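Local coordinates for MstE (Scytonema sp. PCC 10023, PDB 6SBF), which probably catalyses, as a single-domain class II terpene cyclase, the cyclisation of a linear isoprenoid precursor into the polycyclic scaffold of merosterols, at residues A31-L35 with N348-A354; W44-F48 with G57-T62; H194-R198 with Q231-S237; Q201-W207 with Q240-W244; I313-F317 with R338-S342. The protein carries 1 engineered substitution. All blocks are in the same frame, centred on the assembly; numbering follows the deposited sequence.

Interaction 1: A31-L35 with N348-A354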
# COMPACT_ATOMS: atom_id res chain seq x y z
N ALA A 31 5.21 -17.08 5.68
CA ALA A 31 4.34 -16.11 5.00
C ALA A 31 4.45 -16.24 3.50
O ALA A 31 3.44 -16.13 2.79
CB ALA A 31 4.67 -14.75 5.49
N VAL A 32 5.69 -16.41 3.02
CA VAL A 32 5.86 -16.57 1.57
C VAL A 32 5.12 -17.85 1.12
O VAL A 32 4.45 -17.83 0.05
CB VAL A 32 7.35 -16.64 1.22
CG1 VAL A 32 7.58 -17.15 -0.18
CG2 VAL A 32 8.00 -15.28 1.45
N ALA A 33 5.24 -18.94 1.88
CA ALA A 33 4.52 -20.18 1.47
C ALA A 33 3.00 -19.90 1.45
O ALA A 33 2.27 -20.33 0.53
CB ALA A 33 4.84 -21.32 2.41
N PHE A 34 2.48 -19.23 2.49
CA PHE A 34 1.03 -18.89 2.52
C PHE A 34 0.66 -18.10 1.28
O PHE A 34 -0.32 -18.40 0.59
CB PHE A 34 0.71 -18.08 3.78
CG PHE A 34 -0.66 -17.45 3.79
CD1 PHE A 34 -1.77 -18.18 4.17
CD2 PHE A 34 -0.85 -16.17 3.32
CE1 PHE A 34 -3.03 -17.62 4.11
CE2 PHE A 34 -2.12 -15.61 3.26
CZ PHE A 34 -3.20 -16.36 3.62
N LEU A 35 1.47 -17.08 0.94
CA LEU A 35 1.12 -16.22 -0.18
C LEU A 35 1.18 -17.01 -1.49
O LEU A 35 0.31 -16.79 -2.35
CB LEU A 35 2.02 -15.00 -0.21
CG LEU A 35 1.78 -13.98 0.88
CD1 LEU A 35 2.88 -12.97 0.95
CD2 LEU A 35 0.49 -13.24 0.67
N ASN A 348 -9.06 -12.19 2.52
CA ASN A 348 -8.15 -13.35 2.35
C ASN A 348 -6.88 -13.18 3.19
O ASN A 348 -6.08 -14.13 3.26
CB ASN A 348 -7.79 -13.55 0.88
CG ASN A 348 -8.96 -14.01 0.04
OD1 ASN A 348 -9.80 -14.78 0.54
ND2 ASN A 348 -9.00 -13.65 -1.25
N SER A 349 -6.65 -12.01 3.76
CA SER A 349 -5.43 -11.69 4.54
C SER A 349 -4.19 -11.63 3.63
O SER A 349 -3.08 -11.58 4.20
CB SER A 349 -5.21 -12.63 5.71
OG SER A 349 -6.38 -12.80 6.52
N ILE A 350 -4.37 -11.62 2.31
CA ILE A 350 -3.21 -11.64 1.41
C ILE A 350 -2.56 -10.24 1.40
O ILE A 350 -1.33 -10.13 1.53
CB ILE A 350 -3.69 -12.07 0.03
CG1 ILE A 350 -4.01 -13.58 0.05
CG2 ILE A 350 -2.64 -11.74 -1.04
CD1 ILE A 350 -4.74 -14.06 -1.23
N PHE A 351 -3.38 -9.19 1.34
CA PHE A 351 -2.86 -7.81 1.28
C PHE A 351 -2.09 -7.54 2.58
O PHE A 351 -0.95 -7.01 2.53
CB PHE A 351 -4.02 -6.85 1.04
CG PHE A 351 -3.63 -5.51 0.45
CD1 PHE A 351 -3.24 -4.44 1.24
CD2 PHE A 351 -3.61 -5.36 -0.93
CE1 PHE A 351 -2.98 -3.23 0.64
CE2 PHE A 351 -3.33 -4.15 -1.52
CZ PHE A 351 -3.04 -3.06 -0.73
N THR A 352 -2.66 -7.85 3.74
CA THR A 352 -1.98 -7.63 5.02
C THR A 352 -0.70 -8.46 5.10
O THR A 352 0.32 -7.94 5.51
CB THR A 352 -2.94 -7.92 6.20
OG1 THR A 352 -4.07 -7.04 6.19
CG2 THR A 352 -2.23 -7.73 7.53
N THR A 353 -0.81 -9.74 4.82
CA THR A 353 0.36 -10.62 4.97
C THR A 353 1.52 -10.16 4.08
O THR A 353 2.66 -10.18 4.55
CB THR A 353 -0.08 -12.07 4.67
OG1 THR A 353 -1.02 -12.48 5.68
CG2 THR A 353 1.10 -13.02 4.77
N ALA A 354 1.23 -9.78 2.86
CA ALA A 354 2.31 -9.30 1.98
C ALA A 354 2.97 -8.06 2.57
O ALA A 354 4.19 -7.89 2.46
CB ALA A 354 1.75 -9.06 0.61

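Interaction 2: W44-F48 with G57-T62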
# COMPACT_ATOMS: atom_id res chain seq x y z
N TRP A 44 -3.43 -15.50 -10.06
CA TRP A 44 -3.60 -14.16 -9.44
C TRP A 44 -3.60 -14.26 -7.92
O TRP A 44 -4.17 -15.19 -7.36
CB TRP A 44 -4.94 -13.57 -9.88
CG TRP A 44 -5.06 -13.24 -11.33
CD1 TRP A 44 -5.69 -13.98 -12.29
CD2 TRP A 44 -4.60 -12.06 -12.00
NE1 TRP A 44 -5.63 -13.34 -13.51
CE2 TRP A 44 -4.97 -12.16 -13.35
CE3 TRP A 44 -3.84 -10.97 -11.59
CZ2 TRP A 44 -4.65 -11.17 -14.27
CZ3 TRP A 44 -3.53 -9.99 -12.50
CH2 TRP A 44 -3.94 -10.09 -13.83
N TRP A 45 -3.11 -13.20 -7.26
CA TRP A 45 -3.53 -12.88 -5.90
C TRP A 45 -4.81 -12.02 -5.92
O TRP A 45 -4.88 -11.08 -6.69
CB TRP A 45 -2.41 -12.09 -5.21
CG TRP A 45 -1.22 -12.93 -4.85
CD1 TRP A 45 -1.17 -13.91 -3.93
CD2 TRP A 45 0.12 -12.81 -5.37
NE1 TRP A 45 0.09 -14.48 -3.87
CE2 TRP A 45 0.89 -13.79 -4.74
CE3 TRP A 45 0.74 -11.96 -6.30
CZ2 TRP A 45 2.24 -13.98 -5.06
CZ3 TRP A 45 2.09 -12.14 -6.63
CH2 TRP A 45 2.83 -13.12 -5.97
N GLN A 46 -5.78 -12.47 -5.13
CA GLN A 46 -7.07 -11.81 -5.05
C GLN A 46 -7.32 -11.35 -3.62
O GLN A 46 -7.04 -12.06 -2.68
CB GLN A 46 -8.20 -12.78 -5.37
CG GLN A 46 -8.25 -13.23 -6.81
CD GLN A 46 -9.42 -14.17 -7.02
OE1 GLN A 46 -9.37 -15.30 -6.60
NE2 GLN A 46 -10.48 -13.67 -7.59
N ASP A 47 -7.95 -10.17 -3.49
CA ASP A 47 -8.38 -9.72 -2.15
C ASP A 47 -9.35 -8.59 -2.34
O ASP A 47 -9.40 -7.97 -3.36
CB ASP A 47 -7.23 -9.36 -1.22
CG ASP A 47 -7.32 -9.97 0.16
OD1 ASP A 47 -8.50 -10.19 0.63
OD2 ASP A 47 -6.27 -10.18 0.82
N PHE A 48 -10.07 -8.30 -1.23
CA PHE A 48 -11.15 -7.30 -1.14
C PHE A 48 -12.37 -7.77 -1.90
O PHE A 48 -12.27 -8.55 -2.85
CB PHE A 48 -10.71 -5.90 -1.55
CG PHE A 48 -9.57 -5.34 -0.73
CD1 PHE A 48 -9.82 -4.69 0.48
CD2 PHE A 48 -8.24 -5.48 -1.15
CE1 PHE A 48 -8.76 -4.21 1.24
CE2 PHE A 48 -7.22 -4.99 -0.36
CZ PHE A 48 -7.47 -4.34 0.82
N GLY A 57 -10.88 -7.94 -5.91
CA GLY A 57 -9.70 -7.35 -6.57
C GLY A 57 -8.72 -8.43 -7.08
O GLY A 57 -8.52 -9.43 -6.42
N ASP A 58 -8.09 -8.12 -8.22
CA ASP A 58 -7.03 -9.03 -8.70
C ASP A 58 -5.85 -8.26 -9.31
O ASP A 58 -4.76 -8.38 -8.74
CB ASP A 58 -7.58 -10.14 -9.62
CG ASP A 58 -8.40 -9.79 -10.83
OD1 ASP A 58 -8.33 -8.67 -11.36
OD2 ASP A 58 -9.13 -10.70 -11.33
N GLU A 59 -6.05 -7.44 -10.33
CA GLU A 59 -4.90 -6.72 -10.95
C GLU A 59 -4.20 -5.91 -9.87
O GLU A 59 -2.99 -5.95 -9.75
CB GLU A 59 -5.36 -5.80 -12.07
CG GLU A 59 -5.98 -6.51 -13.25
CD GLU A 59 -6.60 -5.64 -14.30
OE1 GLU A 59 -6.15 -4.49 -14.52
OE2 GLU A 59 -7.60 -6.11 -14.95
N TRP A 60 -4.96 -5.10 -9.11
CA TRP A 60 -4.37 -4.24 -8.08
C TRP A 60 -3.68 -5.08 -7.01
O TRP A 60 -2.53 -4.81 -6.61
CB TRP A 60 -5.47 -3.36 -7.51
CG TRP A 60 -5.09 -2.70 -6.23
CD1 TRP A 60 -3.97 -1.98 -5.95
CD2 TRP A 60 -5.86 -2.66 -5.03
NE1 TRP A 60 -4.02 -1.48 -4.68
CE2 TRP A 60 -5.16 -1.91 -4.09
CE3 TRP A 60 -7.09 -3.21 -4.71
CZ2 TRP A 60 -5.68 -1.63 -2.82
CZ3 TRP A 60 -7.60 -2.92 -3.47
CH2 TRP A 60 -6.90 -2.18 -2.52
N VAL A 61 -4.36 -6.07 -6.47
CA VAL A 61 -3.85 -6.89 -5.36
C VAL A 61 -2.59 -7.60 -5.83
O VAL A 61 -1.59 -7.65 -5.08
CB VAL A 61 -4.91 -7.87 -4.87
CG1 VAL A 61 -4.33 -8.81 -3.85
CG2 VAL A 61 -6.07 -7.11 -4.27
N THR A 62 -2.57 -8.10 -7.05
CA THR A 62 -1.38 -8.83 -7.60
C THR A 62 -0.21 -7.87 -7.81
O THR A 62 0.92 -8.24 -7.48
CB THR A 62 -1.84 -9.57 -8.85
OG1 THR A 62 -2.70 -10.64 -8.47
CG2 THR A 62 -0.68 -10.16 -9.63
O HOH W 1 -11.06 -11.09 -9.06

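Interaction 3: H194-R198 with Q231-S237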
# COMPACT_ATOMS: atom_id res chain seq x y z
N HIS A 194 7.00 15.93 -6.13
CA HIS A 194 7.73 16.34 -4.93
C HIS A 194 7.02 17.51 -4.17
O HIS A 194 6.89 17.44 -2.96
CB HIS A 194 9.17 16.70 -5.33
CG HIS A 194 9.93 17.37 -4.24
ND1 HIS A 194 9.84 18.74 -4.03
CD2 HIS A 194 10.72 16.86 -3.26
CE1 HIS A 194 10.60 19.06 -2.99
NE2 HIS A 194 11.14 17.91 -2.48
N ASP A 195 6.73 18.58 -4.86
CA ASP A 195 6.24 19.80 -4.18
C ASP A 195 4.90 19.47 -3.54
O ASP A 195 4.63 19.93 -2.42
CB ASP A 195 6.22 20.98 -5.13
CG ASP A 195 7.58 21.51 -5.52
OD1 ASP A 195 8.61 20.97 -5.07
OD2 ASP A 195 7.59 22.48 -6.26
N TYR A 196 4.02 18.75 -4.24
CA TYR A 196 2.70 18.35 -3.69
C TYR A 196 2.92 17.53 -2.43
O TYR A 196 2.26 17.77 -1.38
CB TYR A 196 1.92 17.56 -4.73
CG TYR A 196 0.67 16.95 -4.18
CD1 TYR A 196 -0.52 17.66 -4.13
CD2 TYR A 196 0.69 15.67 -3.67
CE1 TYR A 196 -1.67 17.10 -3.60
CE2 TYR A 196 -0.46 15.12 -3.15
CZ TYR A 196 -1.64 15.84 -3.07
OH TYR A 196 -2.75 15.25 -2.53
N LEU A 197 3.83 16.58 -2.47
CA LEU A 197 4.11 15.77 -1.26
C LEU A 197 4.66 16.68 -0.14
O LEU A 197 4.25 16.51 1.04
CB LEU A 197 5.04 14.63 -1.57
CG LEU A 197 4.42 13.58 -2.52
CD1 LEU A 197 5.42 12.53 -2.88
CD2 LEU A 197 3.21 12.91 -1.90
N ARG A 198 5.52 17.61 -0.43
CA ARG A 198 6.03 18.46 0.66
C ARG A 198 4.90 19.32 1.28
O ARG A 198 4.81 19.42 2.53
CB ARG A 198 7.17 19.34 0.19
CG ARG A 198 8.49 18.60 0.01
CD ARG A 198 9.13 18.12 1.32
NE ARG A 198 9.33 19.22 2.24
CZ ARG A 198 10.17 20.18 2.13
NH1 ARG A 198 10.04 21.22 2.95
NH2 ARG A 198 11.16 20.15 1.27
N GLN A 231 17.36 14.61 -1.89
CA GLN A 231 17.58 16.08 -1.72
C GLN A 231 17.71 16.37 -0.23
O GLN A 231 16.82 15.97 0.56
CB GLN A 231 16.43 16.89 -2.34
CG GLN A 231 16.20 16.65 -3.82
CD GLN A 231 15.02 17.38 -4.43
OE1 GLN A 231 14.26 18.13 -3.80
NE2 GLN A 231 14.77 17.06 -5.68
N ALA A 232 18.79 17.02 0.16
CA ALA A 232 18.96 17.38 1.60
C ALA A 232 17.82 18.24 2.13
O ALA A 232 17.53 18.17 3.36
CB ALA A 232 20.30 18.04 1.79
N ALA A 233 17.23 19.06 1.27
CA ALA A 233 16.12 19.94 1.68
C ALA A 233 14.97 19.12 2.25
O ALA A 233 14.15 19.68 2.97
CB ALA A 233 15.65 20.80 0.53
N ASP A 234 14.85 17.85 1.90
CA ASP A 234 13.73 16.99 2.31
C ASP A 234 14.03 16.24 3.60
O ASP A 234 13.12 15.67 4.20
CB ASP A 234 13.37 16.03 1.19
CG ASP A 234 12.90 16.77 -0.06
OD1 ASP A 234 12.26 17.83 0.06
OD2 ASP A 234 13.11 16.25 -1.15
N GLN A 235 15.27 16.25 4.10
CA GLN A 235 15.65 15.42 5.24
C GLN A 235 14.91 15.86 6.51
O GLN A 235 14.47 14.98 7.27
CB GLN A 235 17.16 15.35 5.45
CG GLN A 235 17.54 14.20 6.36
CD GLN A 235 17.24 12.85 5.73
OE1 GLN A 235 17.36 12.70 4.53
NE2 GLN A 235 16.83 11.91 6.58
N PRO A 236 14.74 17.17 6.80
CA PRO A 236 13.97 17.54 8.00
C PRO A 236 12.55 16.95 8.00
O PRO A 236 12.09 16.47 9.03
CB PRO A 236 13.99 19.08 8.00
CG PRO A 236 15.18 19.48 7.19
CD PRO A 236 15.32 18.35 6.14
N SER A 237 11.91 16.97 6.84
CA SER A 237 10.55 16.42 6.70
C SER A 237 10.54 14.94 6.97
O SER A 237 9.62 14.43 7.64
CB SER A 237 9.95 16.77 5.36
OG SER A 237 9.75 18.17 5.24

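Interaction 4: Q201-W207 with Q240-W244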
# COMPACT_ATOMS: atom_id res chain seq x y z
N GLN A 201 2.28 17.63 3.97
CA GLN A 201 2.67 17.09 5.28
C GLN A 201 1.91 17.89 6.34
O GLN A 201 1.88 19.13 6.30
CB GLN A 201 4.20 17.21 5.50
CG GLN A 201 4.71 16.41 6.69
CD GLN A 201 6.23 16.42 6.79
OE1 GLN A 201 6.86 17.30 6.20
NE2 GLN A 201 6.76 15.48 7.56
N THR A 202 1.43 17.22 7.36
CA THR A 202 0.71 17.90 8.46
C THR A 202 1.71 18.52 9.42
O THR A 202 2.89 18.14 9.44
CB THR A 202 -0.20 16.96 9.26
OG1 THR A 202 0.58 16.11 10.14
CG2 THR A 202 -1.08 16.17 8.32
N SER A 203 1.18 19.33 10.36
CA SER A 203 2.05 19.97 11.35
C SER A 203 2.64 18.92 12.31
O SER A 203 3.66 19.23 12.95
CB SER A 203 1.25 21.03 12.10
OG SER A 203 0.22 20.36 12.80
N GLN A 204 2.04 17.72 12.42
CA GLN A 204 2.53 16.66 13.32
C GLN A 204 3.60 15.78 12.63
O GLN A 204 4.20 14.91 13.31
CB GLN A 204 1.40 15.80 13.85
CG GLN A 204 0.46 16.59 14.74
CD GLN A 204 -0.53 17.40 13.96
OE1 GLN A 204 -0.81 17.16 12.79
NE2 GLN A 204 -1.18 18.32 14.65
N GLY A 205 3.85 15.99 11.34
CA GLY A 205 4.89 15.22 10.62
C GLY A 205 4.39 14.10 9.76
O GLY A 205 5.18 13.54 8.98
N ASN A 206 3.14 13.75 9.88
CA ASN A 206 2.56 12.68 9.06
C ASN A 206 1.89 13.23 7.80
O ASN A 206 1.71 14.42 7.63
CB ASN A 206 1.59 11.83 9.88
CG ASN A 206 0.32 12.57 10.27
OD1 ASN A 206 0.41 13.56 10.99
ND2 ASN A 206 -0.82 12.11 9.74
N TRP A 207 1.45 12.30 6.97
CA TRP A 207 0.52 12.56 5.87
C TRP A 207 -0.75 11.77 6.15
O TRP A 207 -0.72 10.80 6.94
CB TRP A 207 1.14 12.15 4.52
CG TRP A 207 2.18 13.10 4.01
CD1 TRP A 207 1.98 14.04 3.05
CD2 TRP A 207 3.58 13.15 4.36
NE1 TRP A 207 3.14 14.72 2.81
CE2 TRP A 207 4.15 14.18 3.58
CE3 TRP A 207 4.39 12.44 5.23
CZ2 TRP A 207 5.50 14.54 3.68
CZ3 TRP A 207 5.74 12.76 5.32
CH2 TRP A 207 6.27 13.80 4.56
N GLN A 240 10.95 14.37 10.67
CA GLN A 240 9.69 14.67 11.42
C GLN A 240 8.71 13.49 11.27
O GLN A 240 8.03 13.14 12.24
CB GLN A 240 9.00 15.94 10.96
CG GLN A 240 8.09 16.41 12.10
CD GLN A 240 7.13 17.51 11.72
OE1 GLN A 240 7.05 17.94 10.56
NE2 GLN A 240 6.39 17.96 12.75
N ALA A 241 8.64 12.91 10.08
CA ALA A 241 7.79 11.74 9.87
C ALA A 241 8.25 10.57 10.72
O ALA A 241 7.44 9.82 11.30
CB ALA A 241 7.74 11.44 8.40
N VAL A 242 9.57 10.33 10.76
CA VAL A 242 10.11 9.26 11.63
C VAL A 242 9.75 9.52 13.11
O VAL A 242 9.36 8.59 13.81
CB VAL A 242 11.63 9.10 11.43
CG1 VAL A 242 12.23 8.18 12.46
CG2 VAL A 242 11.95 8.60 10.03
N ALA A 243 9.89 10.75 13.57
CA ALA A 243 9.52 11.10 14.96
C ALA A 243 8.02 10.82 15.19
O ALA A 243 7.68 10.34 16.28
CB ALA A 243 9.85 12.55 15.23
N TRP A 244 7.18 11.15 14.21
CA TRP A 244 5.74 10.83 14.33
C TRP A 244 5.57 9.30 14.45
O TRP A 244 4.82 8.81 15.29
CB TRP A 244 4.97 11.41 13.15
CG TRP A 244 3.54 10.93 13.09
CD1 TRP A 244 2.45 11.57 13.63
CD2 TRP A 244 3.02 9.81 12.37
NE1 TRP A 244 1.31 10.90 13.35
CE2 TRP A 244 1.62 9.81 12.58
CE3 TRP A 244 3.59 8.83 11.54
CZ2 TRP A 244 0.77 8.92 11.96
CZ3 TRP A 244 2.75 7.92 10.93
CH2 TRP A 244 1.38 7.95 11.18
O HOH W 2 8.74 18.68 8.63
O HOH W 3 5.22 19.57 9.47

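Interaction 5: I313-F317 with R338-S342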
# COMPACT_ATOMS: atom_id res chain seq x y z
N ILE A 313 -14.44 3.72 1.50
CA ILE A 313 -15.14 4.17 0.30
C ILE A 313 -15.82 5.48 0.68
O ILE A 313 -16.95 5.51 1.16
CB ILE A 313 -16.13 3.14 -0.19
CG1 ILE A 313 -15.47 1.76 -0.34
CG2 ILE A 313 -16.74 3.70 -1.47
CD1 ILE A 313 -14.18 1.71 -1.22
N PRO A 314 -15.16 6.65 0.45
CA PRO A 314 -15.83 7.91 0.71
C PRO A 314 -16.96 8.09 -0.29
O PRO A 314 -16.94 7.51 -1.36
CB PRO A 314 -14.76 8.97 0.46
CG PRO A 314 -13.44 8.18 0.54
CD PRO A 314 -13.82 6.86 -0.10
N TYR A 315 -17.91 8.95 0.06
CA TYR A 315 -18.86 9.41 -0.96
C TYR A 315 -18.08 10.04 -2.10
O TYR A 315 -17.02 10.66 -1.89
CB TYR A 315 -19.85 10.40 -0.35
CG TYR A 315 -20.91 9.76 0.50
CD1 TYR A 315 -20.72 9.55 1.85
CD2 TYR A 315 -22.10 9.33 -0.06
CE1 TYR A 315 -21.67 8.94 2.64
CE2 TYR A 315 -23.07 8.72 0.72
CZ TYR A 315 -22.86 8.54 2.08
OH TYR A 315 -23.83 7.94 2.85
N PRO A 316 -18.58 9.92 -3.35
CA PRO A 316 -17.86 10.43 -4.52
C PRO A 316 -17.52 11.92 -4.45
O PRO A 316 -16.54 12.33 -5.08
CB PRO A 316 -18.69 10.09 -5.76
CG PRO A 316 -19.70 9.14 -5.25
CD PRO A 316 -19.81 9.22 -3.74
N PHE A 317 -18.29 12.70 -3.69
CA PHE A 317 -18.16 14.16 -3.68
C PHE A 317 -17.16 14.56 -2.62
O PHE A 317 -16.88 15.79 -2.51
CB PHE A 317 -19.54 14.80 -3.40
CG PHE A 317 -20.27 14.35 -2.14
CD1 PHE A 317 -19.82 14.74 -0.88
CD2 PHE A 317 -21.38 13.49 -2.22
CE1 PHE A 317 -20.47 14.30 0.27
CE2 PHE A 317 -22.01 13.01 -1.07
CZ PHE A 317 -21.55 13.44 0.17
N ARG A 338 -24.84 0.28 2.01
CA ARG A 338 -24.22 0.80 0.77
C ARG A 338 -22.75 0.84 1.05
O ARG A 338 -22.35 0.87 2.25
CB ARG A 338 -24.71 2.19 0.41
CG ARG A 338 -24.55 3.24 1.51
CD ARG A 338 -25.25 4.53 1.14
NE ARG A 338 -24.75 5.03 -0.14
CZ ARG A 338 -25.42 5.85 -0.94
NH1 ARG A 338 -24.89 6.22 -2.10
NH2 ARG A 338 -26.61 6.30 -0.58
N PHE A 339 -21.97 0.94 0.01
CA PHE A 339 -20.52 1.03 0.22
C PHE A 339 -20.08 2.43 0.64
O PHE A 339 -19.10 2.52 1.41
CB PHE A 339 -19.79 0.54 -1.02
CG PHE A 339 -19.99 -0.93 -1.24
CD1 PHE A 339 -19.40 -1.87 -0.40
CD2 PHE A 339 -20.76 -1.36 -2.30
CE1 PHE A 339 -19.54 -3.24 -0.66
CE2 PHE A 339 -20.96 -2.72 -2.50
CZ PHE A 339 -20.37 -3.66 -1.68
N GLU A 340 -20.76 3.47 0.17
CA GLU A 340 -20.34 4.85 0.48
C GLU A 340 -20.46 5.05 1.98
O GLU A 340 -21.50 4.72 2.57
CB GLU A 340 -21.13 5.90 -0.28
CG GLU A 340 -21.00 5.78 -1.78
CD GLU A 340 -21.92 4.76 -2.44
OE1 GLU A 340 -21.73 4.55 -3.63
OE2 GLU A 340 -22.78 4.13 -1.77
N GLY A 341 -19.38 5.57 2.55
CA GLY A 341 -19.26 5.79 3.99
C GLY A 341 -18.93 4.55 4.75
O GLY A 341 -18.96 4.60 5.99
N SER A 342 -18.50 3.50 4.07
CA SER A 342 -18.12 2.24 4.74
C SER A 342 -16.66 1.86 4.46
O SER A 342 -16.04 2.46 3.57
CB SER A 342 -19.06 1.14 4.36
OG SER A 342 -18.64 0.54 3.15

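Interaction 1: A31-L35 with N348-A354
The Phe34 side chain leaves its helix with CG opposite the backbone N (chi1 169°), and Thr353 has OG1 opposite its carbonyl carbon (chi1 -65°), which puts methyl CG2 against the phenyl ring between two near-antiparallel helices of the alpha6-alpha6 barrel. The axes of 31-35 and 350-354 make an angle of 151° and approach to 10.2 Å. Methyl CG2 of Thr353 carries much of the packing: it sits 4.0 Å from CB of Ala31, about as far from CD2 of Phe34, and close to CG of Leu35. OG1 gives a 2.7 Å hydrogen bond to Ser349 O, which also accepts the backbone N of Thr353, and is bonded to Trp305 N as well. Trimming Thr353 to an alanine would remove CG2 and OG1, which is likely to open a gap between Ala31, Phe34 and Leu35 and cost Ser349 O one of its two donors. Leu35 slides past Ile350 in the opposite direction, its CD2 lying 3.9 Å from Ile350 CG2, while CD1 rests on Ala354. Helix 59-69 covers Leu35 and Ile350 through Leu69 and Val65. Just before helix 350-363 begins, Phe34 CZ meets Asn348 O edge-on, in the ring plane, at 3.7 Å.

Interaction 2: W44-F48 with G57-T62
The carbonyl oxygen of Trp45 takes a 2.8 Å hydrogen bond from OG1 of Thr62, which lies in the carbonyl plane on a lone pair (C=O...donor angle 118°), and a CA-H...O contact from Asp58 CA. Thr62 OG1 stands anti to its own carbonyl carbon (chi1 -70°), a setting that points the hydroxyl at the loop and sends CG2 between the indoles of Trp44 and Trp45. The same hydroxyl meets the edge of Trp44, where CE3 lies 3.3 Å from OG1, while CB of Asp58 rests over one face of that indole. Asp47 N bonds to Gly57 O at 3.1 Å; the return bond, Gly57 N to Asp47 O, is weak. Val61 fits beneath this pairing, its CG2 3.6 Å from Asp47 O. Phe48 and Trp60 lie nearly parallel, planes 23° apart, but barely overlap; CD2 of Phe48 approaches CZ3 of Trp60 to 3.5 Å. Water 1 joins Gln46 NE2 to Asp58 OD2, weakly at the aspartate, whose OD1 is in a salt bridge with Arg91. Asp47 turns its carboxylate to the backbone N atoms of Asn348, Ile350 and Phe351. A short antiparallel hairpin, 47-50 with 55-57, thus runs directly into helix 59-69, with loop 44-46 packed on its first turn.

Interaction 3: H194-R198 with Q231-S237
His194 and Arg198 both reach the carboxylate of Asp234, one through hydrogen bonds and the other through a salt bridge. Among the hydrogen bonds, His194 NE2 reaches Asp234 OD1 at 2.8 Å with an N-H...O angle of 160°, using the syn lone pair; a weak second bond goes to OD2. The acceptor lies close to the imidazole plane, though ring and carboxylate are turned 39° apart. At the far side of the ring, His194 ND1 gives a 2.8 Å bond to the anti lone pair of Asp195 OD1. With both ring nitrogens donating to carboxylates, the imidazole is held against rotation and is probably protonated. The salt bridge is Arg198 NH2 to Asp234 OD1, again 2.8 Å, the nitrogen coming nearly along the C-O axis. Bends at chi2 and chi3 fold the arginine back to reach it, bringing NE to 3.2 Å from Ser237 OG. A leucine in place of Arg198 would probably leave Asp234 OD1 without its salt-bridge mate, held across this contact by His194 NE2. Gln231 OE1 lies over one imidazole face, 3.4 Å from NE2, at an angle too poor for a bond. The arrangement is a surface salt bridge with flanking histidine-carboxylate hydrogen bonds, linking helix 187-200 to the 3-10 turn before helix 235-248 of the alpha-helical barrel.

Interaction 4: Q201-W207 with Q240-W244
Gly205 and Ala241 bring their CA atoms within 4.6 Å where a type I beta turn, Thr202 to Gly205, lies against helix 235-248. Gly205 has positive phi, and a CB there would run into Gln240 O, so the bare backbone is what allows this closeness; its oxygen receives a CA-H...O contact from Ala241 CA at 3.3 Å. Gln240 stretches out fully across the turn, CG anti to its backbone N (chi1 -159°). Its amide passes along Gly205 CA, and NE2 bonds to Ser203 O at 3.0 Å from above the carbonyl plane. The other end of that amide, OE1, accepts from waters 2 and 3; water 2 leads on, weakly, to Gln201 OE1, and water 3 also bonds to Thr202 O at 2.7 Å. This loop joins helices 187-200 and 215-229 of the alpha-helical barrel, within the stretch related to squalene-hopene cyclases, and Thr202 OG1 accepts Gln204 N, an ST turn within it. Asn206 carries the aromatic part: CB sits 3.5 Å from the centroid of the Trp244 five-membered ring, over its face, a CH-pi contact, with the amide and ring planes only 13° apart. Thr202 OG1 donates to Asn206 OD1 at 2.7 Å and so helps fix that amide. Gln201 NE2 gives Gly205 O an almost straight bond of 2.9 Å (175°) and also bonds Ser237 O. The edge of Trp207 meets Ala241, CZ3 lying 3.9 Å from CB.

Interaction 5: I313-F317 with R338-S342
Ile313 and Ser342 meet at the tight end of this contact, where a type II beta turn, Phe339 to Ser342, brings the chain alongside the end of strand 311-313 and the residues after it. Two backbone bonds define the closeness: Ile313 N to Ser342 O at 2.9 Å, and Gly341 N to Ile313 O at 2.8 Å. Both carbonyls are met nearly end-on, with C=O...donor angles of 176° and 173°. Gly341 has positive phi, and a CB at this position would press on Tyr315. Ile313 is the most deeply engaged side chain, its CB 3.4 Å from Phe339 O. That oxygen also closes the turn by accepting Ser342 N. Phe339 itself turns away from Ile313, to stack on Tyr330 and meet Phe50 edge-to-face.

The other end is looser and partly open to solvent. Here Tyr315 crosses Glu340 at about a right angle, and CB of Glu340 lies 3.7 Å from the ring centroid, over the face and displaced toward the rim, as a CH-pi contact. Glu340 bends at chi2, which takes the carboxylate off the tyrosine and toward Arg338. The exposed arginine lays one guanidinium face over Tyr315 CE2, though the planes are 52° apart, and no nearer approach than 4.1 Å, from CZ to CE2, is made. Its grip is on its own segment: Arg338 NE holds Glu340 OE2 in a 2.7 Å salt bridge, approaching from above the carboxylate plane.

Overall arrangement
From the N terminus, helix 18-37 supplies the first half of interaction 1, whose partner, helix 350-363, comes near the C terminus; that contact encloses all the others along the chain. Interaction 2 closes a short loop soon after, joining a hairpin to helix 59-69, and touches interaction 1 through Leu35 O with Trp45 NE1 and Asp47 OD2 with Ile350 N. Interactions 3 and 4 cross, their segments alternating, and share helix 235-248; Leu197 O with Trp207 NE1 and Ser237 O with Gln201 NE2 link them, across the chain's centre from interactions 1 and 2. Interaction 5 then closes the loop between strands 311-313 and 342-344, its nearest atoms about 8 Å from interaction 2.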